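Local atomic coordinates of HI1317 (Haemophilus influenzae, PDB entry 1JOV), a protein that probably interconverts the alpha and beta anomers of D-glucose 6-phosphate. Residues A[54-59]-A[242-247]; A[68-73]-A[234-239]; A[148-153]-A[224-229]. One frame throughout, in Å; residues are numbered along the deposited sequence.

Contact 1 (A[54-59]-A[242-247])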
loop_
_atom_site.group_PDB
_atom_site.type_symbol
_atom_site.label_atom_id
_atom_site.label_comp_id
_atom_site.label_asym_id
_atom_site.label_seq_id
_atom_site.Cartn_x
_atom_site.Cartn_y
_atom_site.Cartn_z
ATOM N N VAL A 54 -4.437 8.429 -6.624
ATOM C CA VAL A 54 -5.179 7.473 -5.802
ATOM C C VAL A 54 -4.505 7.207 -4.473
ATOM O O VAL A 54 -5.198 6.889 -3.455
ATOM C CB VAL A 54 -5.429 6.150 -6.544
ATOM C CG1 VAL A 54 -6.059 5.147 -5.633
ATOM C CG2 VAL A 54 -6.356 6.404 -7.721
ATOM N N LEU A 55 -3.154 7.301 -4.435
ATOM C CA LEU A 55 -2.446 6.994 -3.212
ATOM C C LEU A 55 -1.913 8.256 -2.501
ATOM O O LEU A 55 -1.605 9.283 -3.162
ATOM C CB LEU A 55 -1.256 6.118 -3.562
ATOM C CG LEU A 55 -1.680 4.769 -4.149
ATOM C CD1 LEU A 55 -0.429 4.045 -4.561
ATOM C CD2 LEU A 55 -2.413 3.916 -3.125
ATOM N N TRP A 56 -1.774 8.165 -1.216
ATOM C CA TRP A 56 -1.214 9.293 -0.503
ATOM C C TRP A 56 0.222 9.054 -0.126
ATOM O O TRP A 56 0.639 7.920 0.274
ATOM C CB TRP A 56 -2.075 9.517 0.765
ATOM C CG TRP A 56 -1.590 10.556 1.730
ATOM C CD1 TRP A 56 -2.044 11.903 1.780
ATOM C CD2 TRP A 56 -0.779 10.371 2.877
ATOM N NE1 TRP A 56 -1.424 12.558 2.809
ATOM C CE2 TRP A 56 -0.661 11.653 3.517
ATOM C CE3 TRP A 56 -0.048 9.311 3.383
ATOM C CZ2 TRP A 56 0.123 11.843 4.644
ATOM C CZ3 TRP A 56 0.771 9.491 4.494
ATOM C CH2 TRP A 56 0.809 10.755 5.151
ATOM N N LEU A 57 1.006 10.121 -0.221
ATOM C CA LEU A 57 2.432 10.083 0.132
ATOM C C LEU A 57 2.659 11.301 1.031
ATOM O O LEU A 57 2.234 12.400 0.645
ATOM C CB LEU A 57 3.348 10.221 -1.069
ATOM C CG LEU A 57 4.829 10.293 -0.801
ATOM C CD1 LEU A 57 5.312 8.964 -0.119
ATOM C CD2 LEU A 57 5.528 10.446 -2.165
ATOM N N SER A 58 3.295 11.098 2.183
ATOM C CA SER A 58 3.549 12.229 3.127
ATOM C C SER A 58 4.289 13.374 2.465
ATOM O O SER A 58 5.264 13.172 1.718
ATOM C CB SER A 58 4.412 11.765 4.277
ATOM O OG SER A 58 4.791 12.903 5.043
ATOM N N GLU A 59 3.750 14.583 2.689
ATOM C CA GLU A 59 4.345 15.777 2.097
ATOM C C GLU A 59 5.696 16.100 2.732
ATOM O O GLU A 59 6.489 16.884 2.189
ATOM C CB GLU A 59 3.370 16.972 2.052
ATOM C CG GLU A 59 3.148 17.658 3.388
ATOM C CD GLU A 59 2.127 16.990 4.290
ATOM O OE1 GLU A 59 1.730 15.819 4.051
ATOM O OE2 GLU A 59 1.731 17.636 5.289
ATOM N N GLN A 242 -5.653 14.240 7.613
ATOM C CA GLN A 242 -6.882 14.693 7.001
ATOM C C GLN A 242 -7.028 14.273 5.578
ATOM O O GLN A 242 -8.142 14.284 5.034
ATOM C CB GLN A 242 -6.917 16.243 7.018
ATOM C CG GLN A 242 -6.876 16.813 8.394
ATOM C CD GLN A 242 -7.200 18.290 8.397
ATOM O OE1 GLN A 242 -8.271 18.689 8.849
ATOM N NE2 GLN A 242 -6.265 19.113 7.917
ATOM N N LYS A 243 -5.913 13.861 4.955
ATOM C CA LYS A 243 -5.951 13.594 3.521
ATOM C C LYS A 243 -5.646 12.132 3.212
ATOM O O LYS A 243 -5.451 11.776 2.035
ATOM C CB LYS A 243 -4.954 14.514 2.766
ATOM C CG LYS A 243 -5.227 16.028 2.909
ATOM C CD LYS A 243 -6.274 16.586 1.981
ATOM C CE LYS A 243 -6.214 18.116 2.039
ATOM N NZ LYS A 243 -6.129 18.672 3.445
ATOM N N MET A 244 -5.698 11.280 4.225
ATOM C CA MET A 244 -5.326 9.860 4.024
ATOM C C MET A 244 -6.244 8.949 4.845
ATOM O O MET A 244 -6.941 9.362 5.785
ATOM C CB MET A 244 -3.889 9.618 4.428
ATOM C CG MET A 244 -3.574 10.007 5.830
ATOM S SD MET A 244 -4.014 8.834 7.069
ATOM C CE MET A 244 -2.560 7.948 6.967
ATOM N N LEU A 245 -6.307 7.708 4.403
ATOM C CA LEU A 245 -6.928 6.652 5.157
ATOM C C LEU A 245 -6.286 5.335 4.683
ATOM O O LEU A 245 -6.215 5.066 3.476
ATOM C CB LEU A 245 -8.410 6.614 4.916
ATOM C CG LEU A 245 -9.229 5.524 5.593
ATOM C CD1 LEU A 245 -8.954 5.642 7.098
ATOM C CD2 LEU A 245 -10.729 5.688 5.276
ATOM N N CYS A 246 -5.895 4.530 5.649
ATOM C CA CYS A 246 -5.401 3.171 5.309
ATOM C C CYS A 246 -6.466 2.086 5.428
ATOM O O CYS A 246 -7.121 1.957 6.466
ATOM C CB CYS A 246 -4.240 2.834 6.212
ATOM S SG CYS A 246 -2.737 3.776 5.820
ATOM N N LEU A 247 -6.606 1.285 4.363
ATOM C CA LEU A 247 -7.477 0.104 4.315
ATOM C C LEU A 247 -6.504 -0.998 3.828
ATOM O O LEU A 247 -6.279 -1.141 2.621
ATOM C CB LEU A 247 -8.702 0.263 3.432
ATOM C CG LEU A 247 -9.819 -0.663 3.908
ATOM C CD1 LEU A 247 -11.151 -0.292 3.278
ATOM C CD2 LEU A 247 -9.488 -2.121 3.605
#
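The indole of Trp56 takes Met244 on one face and, on the opposite face, the backbone N of Ser58 from its own segment, 3.7 Å above the plane and shifted toward the rim. Met244 CB makes a CH-pi contact, standing 3.7 Å from the centroid of the five-membered ring and 16° off its normal; CD2 at the ring fusion is the indole atom nearest to it. From there Met244 CG passes close to Trp56 CD2 and CE2, and the chain folds back at chi2 (81°) and chi3 (87°) to bring SD within 5.4 Å of the centroid of the six-membered ring, a Met-aromatic contact. Near the pyrrole corner, the carbonyl O of Lys243 lies 3.4 Å from Trp56 CD1 in an oblique position, and Lys243 CB rests 4.0 Å from NE1 while the ammonium end of the lysine runs away from the ring. No hydrogen bond joins the two segments; the contact rests mainly on packing against the indole. Met236 of a nearby loop also touches both Trp56 and Met244. The backbone of Trp56, in the loop between strands 41-47 and 75-76, hydrogen-bonds with Tyr152 and Gly72. Met244 opens strand 244-251, where its side chain packs between Tyr152 of strand 145-154 and Trp226 and Asn227 of strand 222-227.

Contact 2 (A[68-73]-A[234-239]). With SO4 (sulfate ion), chain B.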
loop_
_atom_site.group_PDB
_atom_site.type_symbol
_atom_site.label_atom_id
_atom_site.label_comp_id
_atom_site.label_asym_id
_atom_site.label_seq_id
_atom_site.Cartn_x
_atom_site.Cartn_y
_atom_site.Cartn_z
ATOM N N ALA A 68 11.537 3.625 6.402
ATOM C CA ALA A 68 10.284 3.254 5.732
ATOM C C ALA A 68 9.637 4.478 5.210
ATOM O O ALA A 68 9.594 5.511 5.903
ATOM C CB ALA A 68 9.348 2.498 6.649
ATOM N N ILE A 69 9.173 4.439 3.965
ATOM C CA ILE A 69 8.495 5.551 3.364
ATOM C C ILE A 69 7.059 5.618 3.843
ATOM O O ILE A 69 6.346 4.615 3.867
ATOM C CB ILE A 69 8.525 5.413 1.791
ATOM C CG1 ILE A 69 9.980 5.520 1.273
ATOM C CG2 ILE A 69 7.584 6.380 1.021
ATOM C CD1 ILE A 69 10.159 4.898 -0.163
ATOM N N ARG A 70 6.595 6.819 4.232
ATOM C CA ARG A 70 5.299 7.062 4.800
ATOM C C ARG A 70 4.300 7.363 3.718
ATOM O O ARG A 70 4.113 8.510 3.223
ATOM C CB ARG A 70 5.368 8.273 5.804
ATOM C CG ARG A 70 4.065 8.566 6.413
ATOM C CD ARG A 70 3.466 7.470 7.371
ATOM N NE ARG A 70 4.225 7.328 8.617
ATOM C CZ ARG A 70 4.158 6.326 9.460
ATOM N NH1 ARG A 70 3.245 5.369 9.271
ATOM N NH2 ARG A 70 4.938 6.291 10.570
ATOM N N GLY A 71 3.586 6.332 3.270
ATOM C CA GLY A 71 2.606 6.522 2.196
ATOM C C GLY A 71 2.614 5.449 1.132
ATOM O O GLY A 71 3.448 4.552 1.191
ATOM N N GLY A 72 1.743 5.478 0.139
ATOM C CA GLY A 72 1.817 4.430 -0.873
ATOM C C GLY A 72 1.377 3.053 -0.354
ATOM O O GLY A 72 0.412 2.950 0.414
ATOM N N VAL A 73 2.082 1.984 -0.776
ATOM C CA VAL A 73 1.668 0.656 -0.332
ATOM C C VAL A 73 2.849 -0.083 0.224
ATOM O O VAL A 73 3.493 -0.875 -0.382
ATOM C CB VAL A 73 1.086 -0.155 -1.547
ATOM C CG1 VAL A 73 0.542 -1.462 -1.007
ATOM C CG2 VAL A 73 0.034 0.665 -2.216
ATOM N N SER A 234 5.446 9.506 13.120
ATOM C CA SER A 234 6.745 9.790 12.478
ATOM C C SER A 234 6.554 9.835 10.968
ATOM O O SER A 234 5.771 9.057 10.404
ATOM C CB SER A 234 7.809 8.758 12.848
ATOM O OG SER A 234 7.481 7.486 12.320
ATOM N N GLY A 235 7.217 10.795 10.345
ATOM C CA GLY A 235 7.061 11.075 8.933
ATOM C C GLY A 235 5.741 11.686 8.452
ATOM O O GLY A 235 5.631 11.855 7.235
ATOM N N MET A 236 4.818 12.085 9.358
ATOM C CA MET A 236 3.543 12.718 9.040
ATOM C C MET A 236 3.566 14.086 9.652
ATOM O O MET A 236 4.112 14.261 10.763
ATOM C CB MET A 236 2.367 11.971 9.560
ATOM C CG MET A 236 2.126 10.608 8.903
ATOM S SD MET A 236 0.711 9.787 9.317
ATOM C CE MET A 236 -0.657 10.608 8.667
ATOM N N SER A 237 3.069 15.019 8.868
ATOM C CA SER A 237 2.900 16.419 9.319
ATOM C C SER A 237 1.789 16.391 10.298
ATOM O O SER A 237 1.123 15.380 10.516
ATOM C CB SER A 237 2.479 17.259 8.130
ATOM O OG SER A 237 1.090 17.131 8.019
ATOM N N GLU A 238 1.491 17.541 10.932
ATOM C CA GLU A 238 0.430 17.536 11.931
ATOM C C GLU A 238 -0.944 17.551 11.313
ATOM O O GLU A 238 -1.963 17.231 11.954
ATOM C CB GLU A 238 0.601 18.804 12.764
ATOM C CG GLU A 238 0.201 18.673 14.216
ATOM C CD GLU A 238 0.482 19.962 14.941
ATOM O OE1 GLU A 238 -0.413 20.838 14.913
ATOM O OE2 GLU A 238 1.602 20.102 15.485
ATOM N N THR A 239 -0.983 17.767 10.011
ATOM C CA THR A 239 -2.202 17.876 9.206
ATOM C C THR A 239 -2.415 16.687 8.218
ATOM O O THR A 239 -3.454 16.610 7.564
ATOM C CB THR A 239 -2.111 19.195 8.424
ATOM O OG1 THR A 239 -3.283 19.342 7.599
ATOM C CG2 THR A 239 -0.858 19.192 7.551
HETATM S S SO4 B . 5.482 2.877 11.371
HETATM O O1 SO4 B . 5.228 2.972 9.946
HETATM O O2 SO4 B . 4.611 1.847 11.851
HETATM O O3 SO4 B . 5.216 4.153 12.074
HETATM O O4 SO4 B . 6.879 2.615 11.591
#
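Arg70 reaches across to Ser234 and holds its carbonyl O side-on with two nitrogens. NE donates over 2.9 Å to Ser234 O, nearly head-on to the carbonyl (C=O...N angle 169°), and NH2 donates to the same oxygen over an equal distance but from a more slanted direction. The oxygen lies 15° out of the guanidinium plane, and sharing one acceptor leaves both bonds bent. This is the close part of the contact. Next to it the aliphatic stretch of the arginine, bent at chi2 and chi3, crosses Met236 at about a right angle, with Arg70 CD 3.7 Å from Met236 CG. Gly235 has positive phi, and the side of its CA that carries only hydrogen faces Arg70 CB closely; its carbonyl O is 3.7 Å from Arg70 CG. Both segments are irregular loops of the galactose mutarotase-like beta fold, one leading into strand 75-76 and the other into strand 244-251, and they meet beside the predicted active site: the side chains of Arg70 and His150 are about 5 Å apart. NH1 of the arginine is turned to Tyr152 OH, a hydrogen bond that ties the guanidinium to strand 145-154. The looser side is that of exposed Ser234, whose OG receives a weak bond from Arg70 NH2 at 3.3 Å. The firm bond at this end is from the same NH2 to sulfate O3, 2.6 Å long and almost straight at 163°. The sulfate, probably from the crystallisation liquor, is also hydrogen-bonded by Arg92 and may mark where the phosphate of the presumed substrate binds.

Contact 3 (A[148-153]-A[224-229])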
loop_
_atom_site.group_PDB
_atom_site.type_symbol
_atom_site.label_atom_id
_atom_site.label_comp_id
_atom_site.label_asym_id
_atom_site.label_seq_id
_atom_site.Cartn_x
_atom_site.Cartn_y
_atom_site.Cartn_z
ATOM N N ALA A 148 1.158 -7.787 4.868
ATOM C CA ALA A 148 0.087 -6.825 4.701
ATOM C C ALA A 148 0.524 -5.824 3.664
ATOM O O ALA A 148 1.687 -5.437 3.600
ATOM C CB ALA A 148 -0.254 -6.116 6.006
ATOM N N LEU A 149 -0.421 -5.387 2.857
ATOM C CA LEU A 149 -0.300 -4.346 1.878
ATOM C C LEU A 149 -0.920 -3.160 2.581
ATOM O O LEU A 149 -2.137 -3.036 2.623
ATOM C CB LEU A 149 -0.960 -4.675 0.553
ATOM C CG LEU A 149 -0.756 -6.118 0.096
ATOM C CD1 LEU A 149 -1.700 -6.452 -1.060
ATOM C CD2 LEU A 149 0.683 -6.355 -0.307
ATOM N N HIS A 150 -0.114 -2.306 3.121
ATOM C CA HIS A 150 -0.591 -1.234 3.985
ATOM C C HIS A 150 -0.977 0.054 3.250
ATOM O O HIS A 150 -0.394 1.129 3.444
ATOM C CB HIS A 150 0.523 -1.055 4.964
ATOM C CG HIS A 150 0.268 -0.190 6.196
ATOM N ND1 HIS A 150 -0.151 1.104 6.137
ATOM C CD2 HIS A 150 0.419 -0.498 7.509
ATOM C CE1 HIS A 150 -0.192 1.596 7.365
ATOM N NE2 HIS A 150 0.149 0.644 8.189
ATOM N N THR A 151 -1.962 -0.123 2.412
ATOM C CA THR A 151 -2.303 0.935 1.435
ATOM C C THR A 151 -2.816 2.252 2.070
ATOM O O THR A 151 -3.766 2.254 2.845
ATOM C CB THR A 151 -3.374 0.394 0.449
ATOM O OG1 THR A 151 -2.961 -0.914 -0.017
ATOM C CG2 THR A 151 -3.562 1.392 -0.835
ATOM N N TYR A 152 -2.131 3.320 1.661
ATOM C CA TYR A 152 -2.554 4.681 2.073
ATOM C C TYR A 152 -3.277 5.307 0.935
ATOM O O TYR A 152 -2.698 5.656 -0.143
ATOM C CB TYR A 152 -1.367 5.623 2.460
ATOM C CG TYR A 152 -0.544 5.281 3.614
ATOM C CD1 TYR A 152 0.360 4.209 3.614
ATOM C CD2 TYR A 152 -0.520 6.137 4.702
ATOM C CE1 TYR A 152 1.172 3.932 4.763
ATOM C CE2 TYR A 152 0.254 5.873 5.810
ATOM C CZ TYR A 152 1.121 4.814 5.846
ATOM O OH TYR A 152 1.917 4.602 6.954
ATOM N N PHE A 153 -4.598 5.474 1.164
ATOM C CA PHE A 153 -5.431 6.066 0.096
ATOM C C PHE A 153 -5.538 7.584 0.283
ATOM O O PHE A 153 -5.512 8.084 1.408
ATOM C CB PHE A 153 -6.828 5.483 0.079
ATOM C CG PHE A 153 -6.838 4.060 -0.244
ATOM C CD1 PHE A 153 -6.736 3.653 -1.551
ATOM C CD2 PHE A 153 -6.912 3.137 0.769
ATOM C CE1 PHE A 153 -6.702 2.250 -1.855
ATOM C CE2 PHE A 153 -6.861 1.837 0.516
ATOM C CZ PHE A 153 -6.815 1.341 -0.821
ATOM N N VAL A 224 -7.219 -4.158 7.857
ATOM C CA VAL A 224 -6.912 -3.226 8.922
ATOM C C VAL A 224 -7.347 -1.798 8.492
ATOM O O VAL A 224 -6.975 -1.288 7.409
ATOM C CB VAL A 224 -5.390 -3.274 9.229
ATOM C CG1 VAL A 224 -4.965 -2.268 10.309
ATOM C CG2 VAL A 224 -4.928 -4.679 9.676
ATOM N N LEU A 225 -8.169 -1.139 9.299
ATOM C CA LEU A 225 -8.618 0.198 8.919
ATOM C C LEU A 225 -7.912 1.099 9.880
ATOM O O LEU A 225 -8.003 0.870 11.088
ATOM C CB LEU A 225 -10.121 0.306 9.097
ATOM C CG LEU A 225 -10.747 1.648 8.705
ATOM C CD1 LEU A 225 -10.620 1.928 7.220
ATOM C CD2 LEU A 225 -12.252 1.569 9.117
ATOM N N TRP A 226 -7.181 2.115 9.366
ATOM C CA TRP A 226 -6.327 2.944 10.238
ATOM C C TRP A 226 -6.210 4.422 9.823
ATOM O O TRP A 226 -5.963 4.720 8.680
ATOM C CB TRP A 226 -4.901 2.451 10.263
ATOM C CG TRP A 226 -3.951 3.282 11.067
ATOM C CD1 TRP A 226 -4.028 3.593 12.417
ATOM C CD2 TRP A 226 -2.827 4.033 10.559
ATOM N NE1 TRP A 226 -2.982 4.401 12.778
ATOM C CE2 TRP A 226 -2.211 4.666 11.660
ATOM C CE3 TRP A 226 -2.212 4.144 9.285
ATOM C CZ2 TRP A 226 -1.095 5.471 11.513
ATOM C CZ3 TRP A 226 -1.088 4.951 9.140
ATOM C CH2 TRP A 226 -0.511 5.575 10.241
ATOM N N ASN A 227 -6.361 5.342 10.798
ATOM C CA ASN A 227 -6.169 6.802 10.622
ATOM C C ASN A 227 -5.683 7.290 11.978
ATOM O O ASN A 227 -6.336 7.039 12.982
ATOM C CB ASN A 227 -7.451 7.515 10.122
ATOM C CG ASN A 227 -7.205 9.026 9.822
ATOM O OD1 ASN A 227 -6.894 9.797 10.758
ATOM N ND2 ASN A 227 -7.214 9.412 8.535
ATOM N N PRO A 228 -4.497 7.856 12.038
ATOM C CA PRO A 228 -3.874 8.190 13.309
ATOM C C PRO A 228 -4.565 9.418 13.966
ATOM O O PRO A 228 -4.341 9.706 15.153
ATOM C CB PRO A 228 -2.437 8.557 12.904
ATOM C CG PRO A 228 -2.551 9.053 11.498
ATOM C CD PRO A 228 -3.662 8.267 10.902
ATOM N N TRP A 229 -5.313 10.142 13.173
ATOM C CA TRP A 229 -6.097 11.277 13.650
ATOM C C TRP A 229 -5.126 12.264 14.336
ATOM O O TRP A 229 -4.261 12.841 13.674
ATOM C CB TRP A 229 -7.280 10.772 14.515
ATOM C CG TRP A 229 -8.322 11.814 14.812
ATOM C CD1 TRP A 229 -8.388 12.577 15.946
ATOM C CD2 TRP A 229 -9.423 12.219 13.985
ATOM N NE1 TRP A 229 -9.454 13.440 15.885
ATOM C CE2 TRP A 229 -10.131 13.215 14.709
ATOM C CE3 TRP A 229 -9.904 11.829 12.712
ATOM C CZ2 TRP A 229 -11.204 13.876 14.195
ATOM C CZ3 TRP A 229 -11.039 12.463 12.219
ATOM C CH2 TRP A 229 -11.661 13.487 12.966
#
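Trp226 pushes the CE3-CZ3 side of its indole against the rings of His150 and Tyr152. CE3 lies 3.8 Å from His150 CE1, with CZ3 nearly as close and in the plane of the imidazole at its edge. The two planes are inclined at 72° and the six-membered ring centroid is 5.7 Å from that of the imidazole. Tyr152 CE2 comes into the indole plane at its edge, 3.7 Å from Trp226 CZ3, and Tyr152 OH lies equally near that carbon. Trp226 CG is anti to the backbone N (chi1 177°), which carries the indole out from strand 222-227 toward these rings. Strand 244-251 runs between 222-227 and 145-154 in one antiparallel sheet, so the aromatic side chains meet across an intervening strand; the nearest CA atoms, of His150 and Val224, are still 8.3 Å apart. His150 is also the centre of an inverse gamma turn that interrupts strand 145-154. Its ring, predicted to be catalytic, also meets His88 and touches Glu248, the other predicted active-site residue. Tyr152 OH is hydrogen-bonded to Arg70 NH1. Past Trp226, Pro228 CD lies over one face of the indole, toward its rim, and Asn227 OD1 accepts from Trp229 N over 2.9 Å, an Asx turn where the chain leaves the strand.

Overall arrangement
Contacts 1 and 3 share one antiparallel sheet, their centres 8 Å apart: strand 244-251 of contact 1 lies between the two strands of contact 3, and Leu245 O probably bonds Phe153 N (2.9 Å). Contact 2, centred 8 Å from contact 1 and 11 Å from contact 3, lies beside them in the loops. Probable hydrogen bonds from Ser58 OG to Gly235 O (2.6 Å) and between Gly72 O and Tyr152 N (2.9 Å) join it to contacts 1 and 3 respectively. Contact 3 contains the predicted catalytic His150; the side chain of Met244 in contact 1 is about 7 Å from that of His150, while contact 2 carries the bound sulfate, about 5 Å from the Tyr152 side chain.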